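Local coordinates for purine nucleoside phosphorylase (Thermus thermophilus, PDB 6TK9), which probably catalyses the reversible phosphorolysis of purine nucleosides such as inosine and guanosine, releasing the free base and ribose 1-phosphate, at residues L127-I132 and L166-A171. Sequence-based numbering, arbitrary orientation.
Sequences LHLDYI and LARKVA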
loop_
_atom_site.group_PDB
_atom_site.type_symbol
_atom_site.label_atom_id
_atom_site.label_comp_id
_atom_site.label_asym_id
_atom_site.label_seq_id
_atom_site.Cartn_x
_atom_site.Cartn_y
_atom_site.Cartn_z
ATOM N N LEU A 127 22.883 -9.595 -2.760
ATOM C CA LEU A 127 22.788 -10.569 -1.656
ATOM C C LEU A 127 21.310 -10.742 -1.302
ATOM O O LEU A 127 20.614 -9.729 -1.170
ATOM C CB LEU A 127 23.582 -10.001 -0.481
ATOM C CG LEU A 127 23.536 -10.801 0.813
ATOM C CD1 LEU A 127 24.157 -12.167 0.611
ATOM C CD2 LEU A 127 24.244 -10.043 1.927
ATOM N N HIS A 128 20.843 -11.977 -1.171
ATOM C CA HIS A 128 19.457 -12.295 -0.747
ATOM C C HIS A 128 19.368 -12.115 0.770
ATOM O O HIS A 128 20.178 -12.747 1.479
ATOM C CB HIS A 128 19.082 -13.721 -1.148
ATOM C CG HIS A 128 18.922 -13.935 -2.614
ATOM N ND1 HIS A 128 18.214 -15.002 -3.113
ATOM C CD2 HIS A 128 19.372 -13.230 -3.681
ATOM C CE1 HIS A 128 18.235 -14.948 -4.435
ATOM N NE2 HIS A 128 18.937 -13.862 -4.813
ATOM N N LEU A 129 18.422 -11.300 1.240
ATOM C CA LEU A 129 18.095 -11.147 2.678
ATOM C C LEU A 129 16.853 -11.950 3.032
ATOM O O LEU A 129 16.777 -12.387 4.165
ATOM C CB LEU A 129 17.870 -9.671 2.974
ATOM C CG LEU A 129 19.118 -8.820 2.822
ATOM C CD1 LEU A 129 18.846 -7.382 3.248
ATOM C CD2 LEU A 129 20.261 -9.416 3.629
ATOM N N ASP A 130 15.913 -12.103 2.096
ATOM C CA ASP A 130 14.645 -12.861 2.307
ATOM C C ASP A 130 13.995 -13.167 0.956
ATOM O O ASP A 130 14.498 -12.687 -0.088
ATOM C CB ASP A 130 13.682 -12.063 3.186
ATOM C CG ASP A 130 12.796 -12.898 4.077
ATOM O OD1 ASP A 130 12.952 -14.122 4.051
ATOM O OD2 ASP A 130 11.934 -12.302 4.767
ATOM N N TYR A 131 12.910 -13.935 0.963
ATOM C CA TYR A 131 12.241 -14.401 -0.279
ATOM C C TYR A 131 10.725 -14.251 -0.134
ATOM O O TYR A 131 10.139 -14.248 0.998
ATOM C CB TYR A 131 12.639 -15.852 -0.612
ATOM C CG TYR A 131 11.991 -16.890 0.270
ATOM C CD1 TYR A 131 10.672 -17.260 0.085
ATOM C CD2 TYR A 131 12.667 -17.448 1.332
ATOM C CE1 TYR A 131 10.036 -18.145 0.940
ATOM C CE2 TYR A 131 12.060 -18.375 2.169
ATOM C CZ TYR A 131 10.731 -18.715 1.986
ATOM O OH TYR A 131 10.113 -19.608 2.817
ATOM N N ILE A 132 10.085 -14.152 -1.282
ATOM C CA ILE A 132 8.605 -14.162 -1.415
ATOM C C ILE A 132 8.285 -15.260 -2.421
ATOM O O ILE A 132 8.931 -15.244 -3.496
ATOM C CB ILE A 132 8.090 -12.794 -1.893
ATOM C CG1 ILE A 132 8.046 -11.769 -0.754
ATOM C CG2 ILE A 132 6.733 -12.957 -2.565
ATOM C CD1 ILE A 132 7.770 -10.335 -1.223
ATOM N N LEU A 166 29.243 -12.178 6.302
ATOM C CA LEU A 166 30.450 -12.590 5.537
ATOM C C LEU A 166 30.398 -11.974 4.138
ATOM O O LEU A 166 31.425 -11.440 3.677
ATOM C CB LEU A 166 30.528 -14.119 5.451
ATOM C CG LEU A 166 31.798 -14.635 4.781
ATOM C CD1 LEU A 166 32.983 -14.534 5.739
ATOM C CD2 LEU A 166 31.628 -16.056 4.288
ATOM N N ALA A 167 29.240 -12.071 3.489
ATOM C CA ALA A 167 28.998 -11.559 2.129
ATOM C C ALA A 167 29.261 -10.054 2.136
ATOM O O ALA A 167 29.807 -9.563 1.128
ATOM C CB ALA A 167 27.594 -11.894 1.666
ATOM N N ARG A 168 28.917 -9.361 3.228
ATOM C CA ARG A 168 29.135 -7.891 3.363
ATOM C C ARG A 168 30.628 -7.590 3.535
ATOM O O ARG A 168 31.134 -6.686 2.838
ATOM C CB ARG A 168 28.321 -7.324 4.529
ATOM C CG ARG A 168 26.853 -7.129 4.193
ATOM C CD ARG A 168 26.011 -7.140 5.438
ATOM N NE ARG A 168 24.637 -6.796 5.101
ATOM C CZ ARG A 168 23.624 -6.811 5.958
ATOM N NH1 ARG A 168 23.835 -7.147 7.218
ATOM N NH2 ARG A 168 22.409 -6.490 5.553
ATOM N N LYS A 169 31.306 -8.332 4.415
ATOM C CA LYS A 169 32.759 -8.183 4.691
ATOM C C LYS A 169 33.534 -8.356 3.373
ATOM O O LYS A 169 34.396 -7.498 3.040
ATOM C CB LYS A 169 33.173 -9.183 5.775
ATOM C CG LYS A 169 34.493 -8.874 6.465
ATOM C CD LYS A 169 34.606 -9.489 7.843
ATOM C CE LYS A 169 36.004 -9.386 8.412
ATOM N NZ LYS A 169 36.984 -10.075 7.540
ATOM N N VAL A 170 33.209 -9.387 2.595
ATOM C CA VAL A 170 33.999 -9.714 1.378
ATOM C C VAL A 170 33.763 -8.629 0.328
ATOM O O VAL A 170 34.703 -8.343 -0.413
ATOM C CB VAL A 170 33.698 -11.125 0.848
ATOM C CG1 VAL A 170 34.365 -11.389 -0.502
ATOM C CG2 VAL A 170 34.081 -12.187 1.867
ATOM N N ALA A 171 32.577 -8.040 0.258
ATOM C CA ALA A 171 32.276 -6.962 -0.720
ATOM C C ALA A 171 33.126 -5.726 -0.406
ATOM O O ALA A 171 33.803 -5.212 -1.329
ATOM C CB ALA A 171 30.809 -6.618 -0.717
#
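Leu127 drives its forked end onto the methyl of Ala167: CD1 lies 3.6 Å from Ala167 CB and CD2 lies 3.8 Å from the same CB, so both branches of the fork rest on the one methyl. The leucine reaches that far because its CG stands anti to the backbone N (chi1 176°), while the short alanine lets the helix approach until the two CA atoms, Leu127 CA and Ala167 CA, are 7.3 Å apart. A second, looser touch lies one helix residue on, where Leu129 CD2 meets Arg168 NH2 at 4.1 Å. The two side chains cross there at about a right angle, and the methyl approaches the guanidinium obliquely. Across the two segments only side chains meet, as helix 161-173 lies against strand 124-133 of the mixed sheet of the phosphorylase-superfamily fold. Arg168, extended from CG to NE (chi3 173°), carries its charged end toward the tip of Leu129, where NH2 forms a salt bridge with Glu180 on the parallel neighbouring strand 179-185; Leu129 also packs on Glu180. Leu127 is further enclosed by Leu178 and by Leu227 and Leu229 of strand 225-235, its antiparallel neighbour, while Tyr263 OH of helix 257-270 hydrogen-bonds to Ala167 O. Arg119 of a neighbouring subunit packs on Leu129, and His177 of that same subunit on Arg168.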